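CopC (Methylosinus trichosporium OB3b, PDB 5ICU) binds copper(II) on a cupredoxin-like beta fold and probably takes part in periplasmic copper homeostasis. Local coordinates at residues V5-S10 / G89-T94; K12-A17 / T94-E99; V22-G27 / V75-L80; Y34-I39 / V47-K52. All blocks are in the same frame, centred on the assembly; numbering follows the deposited sequence.

Overall arrangement
The four contacts trace a sandwich of two beta sheets. Interaction 3 is the buried face-to-face packing of the sheets, with interaction 1 about 9 Å from it centre to centre; the two meet where Y91 O bonds to V75 N (2.8 Å). Interaction 4, also about 9 Å from interaction 3, is the hairpin at one edge of the five-stranded sheet, joined to strand 71-80 through K76 O and S38 N (2.8 Å). Interaction 2 lies at the other edge of that sheet, its centre about 21 Å from those of interactions 3 and 4, and shares T94 with interaction 1. The V79 side chain (interaction 3) lies about 10 Å from the copper at H1, D83 and H85.

Interaction 1. Residues V5-S10 / G89-T94; sequences VDASPS and GKYEFT
Y91 and F93 project from strand 86-95 to meet A7, P9 and S10 at the end of strand 4-8, where the chain turns through a cis peptide before P9. The Y91 CG sits between the backbone N and the carbonyl carbon (chi1 65°), and the ring carries OH to P9 O at 2.7 Å, a weak hydrogen bond. A7 CB approaches the same phenol end, 3.9 Å from Y91 CZ, while S10 C lies beside Y91 CD1. F93 adopts the same type of first torsion, and its ring receives P9 over one face. P9 CG stands 3.9 Å from the F93 ring centroid and only 11° off the ring normal, which is the geometry of a CH-pi contact. P9 CB extends this contact to F93 CG at 3.9 Å. V22 and L24 of strand 21-26 also touch Y91, so its ring lies between the two sheets. The chemistry is thus mainly apolar, with one weak phenol-to-carbonyl bond giving the buried hydroxyl a partner: P9 packs over the F93 ring while its carbonyl accepts the Y91 OH.

Interaction 2. Residues K12-A17 / T94-E99; sequences KDHVAA and TVDPHE
H14 and D96 share a side-chain hydrogen bond at the end of a short parallel strand pairing, in which residues 14-15 add an edge strand to the mixed sheet beside strand 86-95. H14 ND1 gives its proton to D96 OD1 over 2.8 Å, and the N-H...O angle of 170° makes the bond nearly straight. The carboxylate oxygen lies close to the imidazole plane and is met on its syn side, although the ring and carboxylate planes are turned 44° apart. An alanine in place of D96 would probably leave H14 ND1 without this acceptor and the imidazole freer to rotate. The backbone supports the pairing: T94 N bonds to D13 O, V15 N to T94 O at 2.9 Å, and D96 N to V15 O at 2.8 Å. Beyond the strand ends, the H98 ring turns its edge to the chain, and ND1 donates to A16 O at 2.7 Å.

Packing follows on both sides of the sheet. On the side of H14 and T94, the two side chains run next to each other in the same direction, and T94 CB lies over one face of the imidazole, 3.8 Å from its centroid. H14 therefore has its ring edge occupied by an acid and one face by a CH group. On the opposite side, V15 touches P9 and V95 touches Y73, and the two valines meet with V15 CG2 at 4.1 Å from V95 CG2.

Interaction 3. Residues V22-G27 / V75-L80; sequences VKLRFG and VKFRVL
F26 turns the edge of its ring toward the face of F77, and this aromatic pair is the centre of a wholly apolar contact between strands of different sheets. The stack is an offset edge-to-face one: the centroids are 5.8 Å apart and the ring planes stand at 72°. The nearest atoms are F26 CE2 and F77 CE2, at 3.9 Å, and the two side chains pass one another while pointing in opposing senses. At its far end the F26 ring meets V79 tip to tip, with F26 CZ 3.8 Å from V79 CG1. L24 reaches the other part of F77 through one branch: L24 CD1 is 3.9 Å from F77 CD1 and nearly as close to F77 CB. A looser pair closes the row, where V22 CG1 and V75 CG1 approach tip to tip at 4.2 Å.

F77 CG lies between its backbone N and carbonyl carbon (chi1 57°), and in that position it too is touched by L24 CD1. Around this first shell, Y91 touches V22, L24 and V75, L4 touches L24 and F77, and L61 touches F26 and V79. No hydrogen bond crosses the contact, as expected for strands whose axes remain 10.1 Å apart and differ in direction by 44°. Such face-to-face packing of every second residue from two sheets is the hydrophobic core of a beta sandwich, here the cupredoxin-like fold of CopC.

Interaction 4. Residues Y34-I39 / V47-K52; sequences YSSISI and VVEGAK
E49 reaches across to S38 and S36 of the partner strand, and its side chain can be followed outward from the backbone. E49 CB lies beside S38 OG at 3.8 Å. CG, placed anti to the backbone N (chi1 -174°), is 3.5 Å from that same S38 OG; the chain then bends at chi2, and CD passes within 3.4 Å of S36 OG. At the tip, E49 OE2 accepts the S36 hydroxyl proton on its anti lone pair, with OG at 2.6 Å. A water also donates to E49 OE2 and to S35 O, so two donors grip this oxygen. An alanine in place of S36 removes the hydroxyl and would probably leave the E49 carboxylate without that donor and freer to swing.

The backbones pair antiparallel, with G50 N bonded to I37 O at 2.8 Å and I39 N to V48 O at 3.0 Å. A classic beta bulge sets two residues, V47 and V48, opposite the single I39, and V47 N still bonds to I39 O. On the face of I37 and I39, I39 CD1 packs on V48 CG1 at 3.8 Å, side by side. Strand 46-50 is an outermost strand of its sheet, while strand 36-40 lies between it and strand 71-80; I37 reaches across to L24 and I39 to V22 in strand 21-26 of the other sheet.

Interaction 1. Residues V5-S10 / G89-T94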
loop_
_atom_site.group_PDB
_atom_site.type_symbol
_atom_site.label_atom_id
_atom_site.label_comp_id
_atom_site.label_asym_id
_atom_site.label_seq_id
_atom_site.Cartn_x
_atom_site.Cartn_y
_atom_site.Cartn_z
ATOM N N VAL A 5 2.665 -0.538 -11.058
ATOM C CA VAL A 5 3.626 -1.431 -11.713
ATOM C C VAL A 5 4.512 -2.193 -10.772
ATOM O O VAL A 5 5.121 -3.170 -11.193
ATOM C CB VAL A 5 4.473 -0.707 -12.780
ATOM C CG1 VAL A 5 3.579 -0.142 -13.880
ATOM C CG2 VAL A 5 5.378 0.345 -12.159
ATOM N N ASP A 6 4.604 -1.786 -9.525
ATOM C CA ASP A 6 5.352 -2.542 -8.510
ATOM C C ASP A 6 4.845 -2.188 -7.139
ATOM O O ASP A 6 4.383 -1.101 -6.929
ATOM C CB ASP A 6 6.861 -2.248 -8.613
ATOM C CG ASP A 6 7.732 -3.382 -8.052
ATOM O OD1 ASP A 6 7.228 -4.452 -7.671
ATOM O OD2 ASP A 6 8.955 -3.161 -8.005
ATOM N N ALA A 7 4.983 -3.094 -6.187
ATOM C CA ALA A 7 4.567 -2.838 -4.823
ATOM C C ALA A 7 5.382 -3.679 -3.870
ATOM O O ALA A 7 5.807 -4.776 -4.225
ATOM C CB ALA A 7 3.106 -3.159 -4.667
ATOM N N SER A 8 5.547 -3.140 -2.665
ATOM C CA SER A 8 6.143 -3.859 -1.528
ATOM C C SER A 8 5.312 -3.610 -0.286
ATOM O O SER A 8 5.149 -2.470 0.094
ATOM C CB SER A 8 7.561 -3.345 -1.267
ATOM O OG SER A 8 8.081 -3.968 -0.110
ATOM N N PRO A 9 4.772 -4.640 0.386
ATOM C CA PRO A 9 4.659 -6.005 -0.146
ATOM C C PRO A 9 3.888 -6.063 -1.457
ATOM O O PRO A 9 3.141 -5.144 -1.745
ATOM C CB PRO A 9 3.897 -6.735 0.963
ATOM C CG PRO A 9 3.991 -5.853 2.145
ATOM C CD PRO A 9 4.008 -4.476 1.627
ATOM N N SER A 10 4.044 -7.083 -2.278
ATOM C CA SER A 10 3.145 -7.142 -3.441
ATOM C C SER A 10 2.099 -8.230 -3.306
ATOM O O SER A 10 2.047 -8.933 -2.299
ATOM C CB SER A 10 3.869 -7.212 -4.787
ATOM O OG SER A 10 4.568 -8.421 -4.811
ATOM N N GLY A 89 -6.997 0.541 -7.232
ATOM C CA GLY A 89 -6.640 -0.879 -7.264
ATOM C C GLY A 89 -6.514 -1.369 -5.834
ATOM O O GLY A 89 -6.776 -0.665 -4.867
ATOM N N LYS A 90 -6.130 -2.629 -5.709
ATOM C CA LYS A 90 -6.135 -3.336 -4.440
ATOM C C LYS A 90 -5.443 -4.688 -4.579
ATOM O O LYS A 90 -5.495 -5.285 -5.638
ATOM C CB LYS A 90 -7.537 -3.489 -3.857
ATOM C CG LYS A 90 -8.522 -4.341 -4.658
ATOM C CD LYS A 90 -9.048 -3.629 -5.897
ATOM C CE LYS A 90 -10.195 -4.349 -6.537
ATOM N NZ LYS A 90 -10.605 -3.674 -7.791
ATOM N N TYR A 91 -4.825 -5.123 -3.502
ATOM C CA TYR A 91 -4.232 -6.465 -3.467
ATOM C C TYR A 91 -4.083 -6.948 -2.044
ATOM O O TYR A 91 -4.153 -6.148 -1.132
ATOM C CB TYR A 91 -2.879 -6.484 -4.191
ATOM C CG TYR A 91 -1.797 -5.623 -3.520
ATOM C CD1 TYR A 91 -0.987 -6.142 -2.501
ATOM C CD2 TYR A 91 -1.554 -4.298 -3.898
ATOM C CE1 TYR A 91 -0.023 -5.344 -1.879
ATOM C CE2 TYR A 91 -0.601 -3.527 -3.298
ATOM C CZ TYR A 91 0.185 -4.054 -2.293
ATOM O OH TYR A 91 1.167 -3.293 -1.700
ATOM N N GLU A 92 -3.874 -8.246 -1.879
ATOM C CA GLU A 92 -3.764 -8.858 -0.570
ATOM C C GLU A 92 -2.317 -9.214 -0.275
ATOM O O GLU A 92 -1.541 -9.492 -1.184
ATOM C CB GLU A 92 -4.648 -10.101 -0.520
ATOM C CG GLU A 92 -4.718 -10.849 0.803
ATOM C CD GLU A 92 -3.765 -12.021 0.960
ATOM O OE1 GLU A 92 -3.222 -12.560 -0.030
ATOM O OE2 GLU A 92 -3.551 -12.428 2.110
ATOM N N PHE A 93 -1.962 -9.210 1.008
ATOM C CA PHE A 93 -0.687 -9.818 1.458
ATOM C C PHE A 93 -0.911 -10.382 2.840
ATOM O O PHE A 93 -1.871 -10.052 3.487
ATOM C CB PHE A 93 0.491 -8.852 1.412
ATOM C CG PHE A 93 0.475 -7.816 2.487
ATOM C CD1 PHE A 93 -0.212 -6.651 2.330
ATOM C CD2 PHE A 93 1.172 -8.019 3.690
ATOM C CE1 PHE A 93 -0.219 -5.690 3.316
ATOM C CE2 PHE A 93 1.165 -7.072 4.674
ATOM C CZ PHE A 93 0.473 -5.896 4.513
ATOM N N THR A 94 0.002 -11.260 3.261
ATOM C CA THR A 94 -0.102 -11.919 4.562
ATOM C C THR A 94 1.140 -11.693 5.387
ATOM O O THR A 94 2.260 -11.781 4.873
ATOM C CB THR A 94 -0.329 -13.426 4.376
ATOM O OG1 THR A 94 -1.556 -13.653 3.655
ATOM C CG2 THR A 94 -0.451 -14.095 5.742
#

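Interaction 2. Residues K12-A17 / T94-E99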
loop_
_atom_site.group_PDB
_atom_site.type_symbol
_atom_site.label_atom_id
_atom_site.label_comp_id
_atom_site.label_asym_id
_atom_site.label_seq_id
_atom_site.Cartn_x
_atom_site.Cartn_y
_atom_site.Cartn_z
ATOM N N LYS A 12 -0.239 -11.125 -3.017
ATOM C CA LYS A 12 -0.123 -12.506 -2.543
ATOM C C LYS A 12 1.194 -12.837 -1.832
ATOM O O LYS A 12 1.458 -14.000 -1.528
ATOM C CB LYS A 12 -0.514 -13.504 -3.651
ATOM C CG LYS A 12 -1.967 -13.261 -4.075
ATOM C CD LYS A 12 -2.482 -14.036 -5.233
ATOM C CE LYS A 12 -3.966 -13.749 -5.423
ATOM N NZ LYS A 12 -4.482 -14.318 -6.702
ATOM N N ASP A 13 1.996 -11.819 -1.505
ATOM C CA ASP A 13 3.240 -12.038 -0.748
ATOM C C ASP A 13 2.896 -12.450 0.669
ATOM O O ASP A 13 1.916 -12.016 1.249
ATOM C CB ASP A 13 4.118 -10.777 -0.639
ATOM C CG ASP A 13 4.906 -10.470 -1.909
ATOM O OD1 ASP A 13 4.989 -11.285 -2.884
ATOM O OD2 ASP A 13 5.509 -9.373 -1.905
ATOM N N HIS A 14 3.767 -13.301 1.196
ATOM C CA HIS A 14 3.879 -13.517 2.628
ATOM C C HIS A 14 5.138 -12.865 3.101
ATOM O O HIS A 14 6.216 -13.124 2.536
ATOM C CB HIS A 14 3.950 -15.000 2.920
ATOM C CG HIS A 14 2.648 -15.690 2.735
ATOM N ND1 HIS A 14 1.944 -16.264 3.767
ATOM C CD2 HIS A 14 1.879 -15.844 1.639
ATOM C CE1 HIS A 14 0.819 -16.773 3.313
ATOM N NE2 HIS A 14 0.750 -16.515 2.017
ATOM N N VAL A 15 5.043 -12.093 4.173
ATOM C CA VAL A 15 6.176 -11.410 4.768
ATOM C C VAL A 15 6.332 -11.999 6.159
ATOM O O VAL A 15 5.360 -12.409 6.778
ATOM C CB VAL A 15 6.060 -9.868 4.763
ATOM C CG1 VAL A 15 6.006 -9.382 3.313
ATOM C CG2 VAL A 15 4.855 -9.383 5.548
ATOM N N ALA A 16 7.571 -12.029 6.625
ATOM C CA ALA A 16 7.918 -12.705 7.873
ATOM C C ALA A 16 7.682 -11.863 9.096
ATOM O O ALA A 16 7.779 -12.363 10.225
ATOM C CB ALA A 16 9.377 -13.100 7.798
ATOM N N ALA A 17 7.446 -10.575 8.893
ATOM C CA ALA A 17 7.200 -9.642 9.965
ATOM C C ALA A 17 6.395 -8.479 9.435
ATOM O O ALA A 17 6.284 -8.318 8.219
ATOM C CB ALA A 17 8.503 -9.146 10.528
ATOM N N THR A 94 0.002 -11.260 3.261
ATOM C CA THR A 94 -0.102 -11.919 4.562
ATOM C C THR A 94 1.140 -11.693 5.387
ATOM O O THR A 94 2.260 -11.781 4.873
ATOM C CB THR A 94 -0.329 -13.426 4.376
ATOM O OG1 THR A 94 -1.556 -13.653 3.655
ATOM C CG2 THR A 94 -0.451 -14.095 5.742
ATOM N N VAL A 95 0.910 -11.342 6.655
ATOM C CA VAL A 95 1.975 -11.288 7.680
ATOM C C VAL A 95 1.982 -12.640 8.351
ATOM O O VAL A 95 1.034 -13.016 9.014
ATOM C CB VAL A 95 1.712 -10.168 8.696
ATOM C CG1 VAL A 95 2.792 -10.134 9.759
ATOM C CG2 VAL A 95 1.633 -8.810 7.985
ATOM N N ASP A 96 3.057 -13.378 8.116
ATOM C CA ASP A 96 3.282 -14.665 8.792
ATOM C C ASP A 96 3.883 -14.471 10.190
ATOM O O ASP A 96 4.554 -13.498 10.442
ATOM C CB ASP A 96 4.300 -15.501 8.002
ATOM C CG ASP A 96 3.835 -15.994 6.659
ATOM O OD1 ASP A 96 2.628 -16.058 6.435
ATOM O OD2 ASP A 96 4.737 -16.361 5.861
ATOM N N PRO A 97 3.674 -15.441 11.092
ATOM C CA PRO A 97 4.405 -15.448 12.357
ATOM C C PRO A 97 5.879 -15.797 12.115
ATOM O O PRO A 97 6.222 -16.552 11.222
ATOM C CB PRO A 97 3.702 -16.541 13.166
ATOM C CG PRO A 97 3.141 -17.442 12.132
ATOM C CD PRO A 97 2.804 -16.614 10.948
ATOM N N HIS A 98 6.736 -15.190 12.916
ATOM C CA HIS A 98 8.156 -15.561 12.948
ATOM C C HIS A 98 8.568 -16.141 14.297
ATOM O O HIS A 98 9.761 -16.370 14.548
ATOM C CB HIS A 98 9.085 -14.389 12.570
ATOM C CG HIS A 98 8.859 -13.165 13.370
ATOM N ND1 HIS A 98 8.159 -12.096 12.860
ATOM C CD2 HIS A 98 9.217 -12.829 14.628
ATOM C CE1 HIS A 98 8.053 -11.173 13.799
ATOM N NE2 HIS A 98 8.698 -11.580 14.867
ATOM N N GLU A 99 7.591 -16.350 15.171
ATOM C CA GLU A 99 7.780 -16.909 16.498
ATOM C C GLU A 99 6.400 -17.315 16.977
ATOM O O GLU A 99 5.387 -16.952 16.366
ATOM C CB GLU A 99 8.450 -15.877 17.449
ATOM C CG GLU A 99 7.586 -14.649 17.735
ATOM C CD GLU A 99 8.304 -13.531 18.425
ATOM O OE1 GLU A 99 9.318 -13.828 19.017
ATOM O OE2 GLU A 99 7.857 -12.358 18.272
#

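Interaction 3. Residues V22-G27 / V75-L80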
loop_
_atom_site.group_PDB
_atom_site.type_symbol
_atom_site.label_atom_id
_atom_site.label_comp_id
_atom_site.label_asym_id
_atom_site.label_seq_id
_atom_site.Cartn_x
_atom_site.Cartn_y
_atom_site.Cartn_z
ATOM N N VAL A 22 4.250 0.398 3.282
ATOM C CA VAL A 22 3.789 -0.063 1.982
ATOM C C VAL A 22 4.365 0.905 0.973
ATOM O O VAL A 22 4.221 2.124 1.152
ATOM C CB VAL A 22 2.262 -0.078 1.902
ATOM C CG1 VAL A 22 1.772 -0.316 0.469
ATOM C CG2 VAL A 22 1.691 -1.112 2.831
ATOM N N LYS A 23 5.024 0.386 -0.048
ATOM C CA LYS A 23 5.624 1.177 -1.120
ATOM C C LYS A 23 4.972 0.820 -2.419
ATOM O O LYS A 23 4.973 -0.353 -2.819
ATOM C CB LYS A 23 7.125 0.882 -1.262
ATOM C CG LYS A 23 7.915 1.092 -0.020
ATOM C CD LYS A 23 9.420 0.983 -0.198
ATOM C CE LYS A 23 10.147 0.234 0.906
ATOM N NZ LYS A 23 11.453 0.879 1.252
ATOM N N LEU A 24 4.438 1.806 -3.129
ATOM C CA LEU A 24 3.818 1.579 -4.429
ATOM C C LEU A 24 4.518 2.381 -5.492
ATOM O O LEU A 24 4.875 3.535 -5.249
ATOM C CB LEU A 24 2.353 2.009 -4.355
ATOM C CG LEU A 24 1.456 1.389 -3.289
ATOM C CD1 LEU A 24 0.026 1.886 -3.450
ATOM C CD2 LEU A 24 1.457 -0.114 -3.333
ATOM N N ARG A 25 4.714 1.796 -6.672
ATOM C CA ARG A 25 5.292 2.500 -7.820
ATOM C C ARG A 25 4.348 2.336 -8.981
ATOM O O ARG A 25 3.798 1.240 -9.225
ATOM C CB ARG A 25 6.679 1.940 -8.160
ATOM C CG ARG A 25 7.315 2.603 -9.349
ATOM C CD ARG A 25 8.802 2.368 -9.448
ATOM N NE ARG A 25 9.124 0.967 -9.634
ATOM C CZ ARG A 25 9.152 0.326 -10.815
ATOM N NH1 ARG A 25 8.877 0.960 -11.957
ATOM N NH2 ARG A 25 9.488 -0.967 -10.859
ATOM N N PHE A 26 4.139 3.439 -9.699
ATOM C CA PHE A 26 3.164 3.556 -10.775
ATOM C C PHE A 26 3.869 3.768 -12.104
ATOM O O PHE A 26 5.042 4.141 -12.148
ATOM C CB PHE A 26 2.156 4.662 -10.455
ATOM C CG PHE A 26 1.402 4.433 -9.181
ATOM C CD1 PHE A 26 1.918 4.833 -7.963
ATOM C CD2 PHE A 26 0.204 3.756 -9.185
ATOM C CE1 PHE A 26 1.247 4.574 -6.775
ATOM C CE2 PHE A 26 -0.454 3.485 -8.013
ATOM C CZ PHE A 26 0.082 3.884 -6.805
ATOM N N GLY A 27 3.120 3.601 -13.185
ATOM C CA GLY A 27 3.640 3.792 -14.520
ATOM C C GLY A 27 3.758 5.212 -14.999
ATOM O O GLY A 27 4.295 5.455 -16.107
ATOM N N VAL A 75 -4.321 -4.100 0.777
ATOM C CA VAL A 75 -3.923 -2.757 0.459
ATOM C C VAL A 75 -4.841 -2.305 -0.633
ATOM O O VAL A 75 -4.904 -2.962 -1.675
ATOM C CB VAL A 75 -2.467 -2.726 -0.050
ATOM C CG1 VAL A 75 -2.140 -1.318 -0.526
ATOM C CG2 VAL A 75 -1.492 -3.193 1.032
ATOM N N LYS A 76 -5.517 -1.176 -0.426
ATOM C CA LYS A 76 -6.254 -0.552 -1.526
ATOM C C LYS A 76 -5.704 0.819 -1.762
ATOM O O LYS A 76 -5.145 1.431 -0.871
ATOM C CB LYS A 76 -7.759 -0.542 -1.289
ATOM C CG LYS A 76 -8.268 0.300 -0.146
ATOM C CD LYS A 76 -9.793 0.264 -0.018
ATOM C CE LYS A 76 -10.333 1.293 0.972
ATOM N NZ LYS A 76 -11.823 1.232 1.103
ATOM N N PHE A 77 -5.868 1.311 -2.973
ATOM C CA PHE A 77 -5.323 2.621 -3.343
ATOM C C PHE A 77 -6.220 3.305 -4.335
ATOM O O PHE A 77 -6.832 2.665 -5.156
ATOM C CB PHE A 77 -3.870 2.548 -3.808
ATOM C CG PHE A 77 -3.651 1.625 -4.960
ATOM C CD1 PHE A 77 -3.347 0.286 -4.723
ATOM C CD2 PHE A 77 -3.751 2.035 -6.299
ATOM C CE1 PHE A 77 -3.172 -0.609 -5.750
ATOM C CE2 PHE A 77 -3.555 1.134 -7.339
ATOM C CZ PHE A 77 -3.300 -0.186 -7.053
ATOM N N ARG A 78 -6.233 4.638 -4.254
ATOM C CA ARG A 78 -7.012 5.426 -5.174
ATOM C C ARG A 78 -6.214 6.698 -5.406
ATOM O O ARG A 78 -6.110 7.545 -4.497
ATOM C CB ARG A 78 -8.360 5.693 -4.545
ATOM C CG ARG A 78 -9.418 6.270 -5.573
ATOM C CD ARG A 78 -10.845 6.211 -5.044
ATOM N NE ARG A 78 -11.796 6.789 -6.003
ATOM C CZ ARG A 78 -12.044 8.087 -6.163
ATOM N NH1 ARG A 78 -11.439 8.992 -5.432
ATOM N NH2 ARG A 78 -12.917 8.491 -7.091
ATOM N N VAL A 79 -5.569 6.787 -6.568
ATOM C CA VAL A 79 -4.574 7.808 -6.825
ATOM C C VAL A 79 -5.040 8.738 -7.916
ATOM O O VAL A 79 -5.780 8.328 -8.814
ATOM C CB VAL A 79 -3.189 7.187 -7.179
ATOM C CG1 VAL A 79 -2.725 6.264 -6.049
ATOM C CG2 VAL A 79 -3.204 6.442 -8.507
ATOM N N LEU A 80 -4.560 9.975 -7.836
ATOM C CA LEU A 80 -4.768 10.951 -8.934
ATOM C C LEU A 80 -3.511 10.987 -9.775
ATOM O O LEU A 80 -2.462 11.369 -9.300
ATOM C CB LEU A 80 -5.115 12.339 -8.377
ATOM C CG LEU A 80 -5.395 13.383 -9.479
ATOM C CD1 LEU A 80 -6.542 13.025 -10.352
ATOM C CD2 LEU A 80 -5.567 14.722 -8.853
#

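Interaction 4. Residues Y34-I39 / V47-K52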
loop_
_atom_site.group_PDB
_atom_site.type_symbol
_atom_site.label_atom_id
_atom_site.label_comp_id
_atom_site.label_asym_id
_atom_site.label_seq_id
_atom_site.Cartn_x
_atom_site.Cartn_y
_atom_site.Cartn_z
ATOM N N TYR A 34 -3.330 14.235 -3.340
ATOM C CA TYR A 34 -4.649 13.785 -3.815
ATOM C C TYR A 34 -4.629 12.296 -4.097
ATOM O O TYR A 34 -5.382 11.798 -4.921
ATOM C CB TYR A 34 -5.069 14.569 -5.061
ATOM C CG TYR A 34 -5.344 16.000 -4.784
ATOM C CD1 TYR A 34 -6.605 16.395 -4.314
ATOM C CD2 TYR A 34 -4.366 16.979 -4.881
ATOM C CE1 TYR A 34 -6.878 17.708 -4.047
ATOM C CE2 TYR A 34 -4.628 18.294 -4.563
ATOM C CZ TYR A 34 -5.902 18.667 -4.168
ATOM O OH TYR A 34 -6.202 19.988 -3.911
ATOM N N SER A 35 -3.841 11.553 -3.329
ATOM C CA SER A 35 -3.788 10.075 -3.451
ATOM C C SER A 35 -4.018 9.450 -2.088
ATOM O O SER A 35 -3.636 10.006 -1.064
ATOM C CB SER A 35 -2.451 9.664 -4.058
ATOM O OG SER A 35 -2.374 10.132 -5.399
ATOM N N SER A 36 -4.574 8.253 -2.088
ATOM C CA SER A 36 -4.960 7.561 -0.871
ATOM C C SER A 36 -4.511 6.101 -0.961
ATOM O O SER A 36 -4.698 5.452 -1.998
ATOM C CB SER A 36 -6.458 7.599 -0.694
ATOM O OG SER A 36 -6.876 6.901 0.461
ATOM N N ILE A 37 -3.913 5.603 0.124
ATOM C CA ILE A 37 -3.602 4.193 0.301
ATOM C C ILE A 37 -4.225 3.831 1.641
ATOM O O ILE A 37 -4.060 4.558 2.624
ATOM C CB ILE A 37 -2.082 3.911 0.337
ATOM C CG1 ILE A 37 -1.369 4.548 -0.851
ATOM C CG2 ILE A 37 -1.842 2.411 0.382
ATOM C CD1 ILE A 37 0.136 4.549 -0.752
ATOM N N SER A 38 -4.850 2.663 1.675
ATOM C CA SER A 38 -5.441 2.148 2.906
ATOM C C SER A 38 -5.025 0.707 3.121
ATOM O O SER A 38 -4.882 -0.054 2.178
ATOM C CB SER A 38 -6.969 2.140 2.855
ATOM O OG SER A 38 -7.474 3.445 2.655
ATOM N N ILE A 39 -4.842 0.314 4.379
ATOM C CA ILE A 39 -4.707 -1.086 4.748
ATOM C C ILE A 39 -5.933 -1.505 5.488
ATOM O O ILE A 39 -6.347 -0.846 6.454
ATOM C CB ILE A 39 -3.462 -1.299 5.645
ATOM C CG1 ILE A 39 -2.179 -0.849 4.920
ATOM C CG2 ILE A 39 -3.358 -2.748 6.104
ATOM C CD1 ILE A 39 -0.940 -0.903 5.777
ATOM N N VAL A 47 -7.371 -0.150 8.962
ATOM C CA VAL A 47 -6.233 -0.100 9.902
ATOM C C VAL A 47 -5.577 1.279 9.861
ATOM O O VAL A 47 -5.318 1.893 10.908
ATOM C CB VAL A 47 -5.213 -1.194 9.570
ATOM C CG1 VAL A 47 -4.000 -1.105 10.499
ATOM C CG2 VAL A 47 -5.864 -2.585 9.732
ATOM N N VAL A 48 -5.277 1.756 8.646
ATOM C CA VAL A 48 -4.612 3.042 8.456
ATOM C C VAL A 48 -4.864 3.506 7.036
ATOM O O VAL A 48 -5.046 2.673 6.149
ATOM C CB VAL A 48 -3.069 2.938 8.738
ATOM C CG1 VAL A 48 -2.372 1.986 7.818
ATOM C CG2 VAL A 48 -2.433 4.324 8.716
ATOM N N GLU A 49 -4.931 4.808 6.862
ATOM C CA GLU A 49 -5.018 5.439 5.537
ATOM C C GLU A 49 -4.005 6.555 5.461
ATOM O O GLU A 49 -3.738 7.236 6.447
ATOM C CB GLU A 49 -6.438 6.007 5.299
ATOM C CG GLU A 49 -6.665 6.563 3.896
ATOM C CD GLU A 49 -6.130 7.966 3.632
ATOM O OE1 GLU A 49 -5.904 8.761 4.577
ATOM O OE2 GLU A 49 -5.860 8.297 2.453
ATOM N N GLY A 50 -3.451 6.760 4.283
ATOM C CA GLY A 50 -2.634 7.947 4.020
ATOM C C GLY A 50 -1.845 7.817 2.750
ATOM O O GLY A 50 -2.157 6.943 1.930
ATOM N N ALA A 51 -0.853 8.681 2.535
ATOM C CA ALA A 51 0.031 8.622 1.370
ATOM C C ALA A 51 1.072 9.701 1.493
ATOM O O ALA A 51 0.764 10.838 1.860
ATOM C CB ALA A 51 -0.746 8.806 0.066
ATOM N N LYS A 52 2.322 9.342 1.219
ATOM C CA LYS A 52 3.340 10.393 1.110
ATOM C C LYS A 52 4.200 10.127 -0.095
ATOM O O LYS A 52 4.222 9.019 -0.630
ATOM C CB LYS A 52 4.134 10.597 2.394
ATOM C CG LYS A 52 4.931 9.471 2.848
ATOM C CD LYS A 52 5.815 9.869 4.043
ATOM C CE LYS A 52 5.049 10.046 5.342
ATOM N NZ LYS A 52 5.927 10.677 6.395
HETATM O O HOH W 1 -5.258 10.741 1.334
#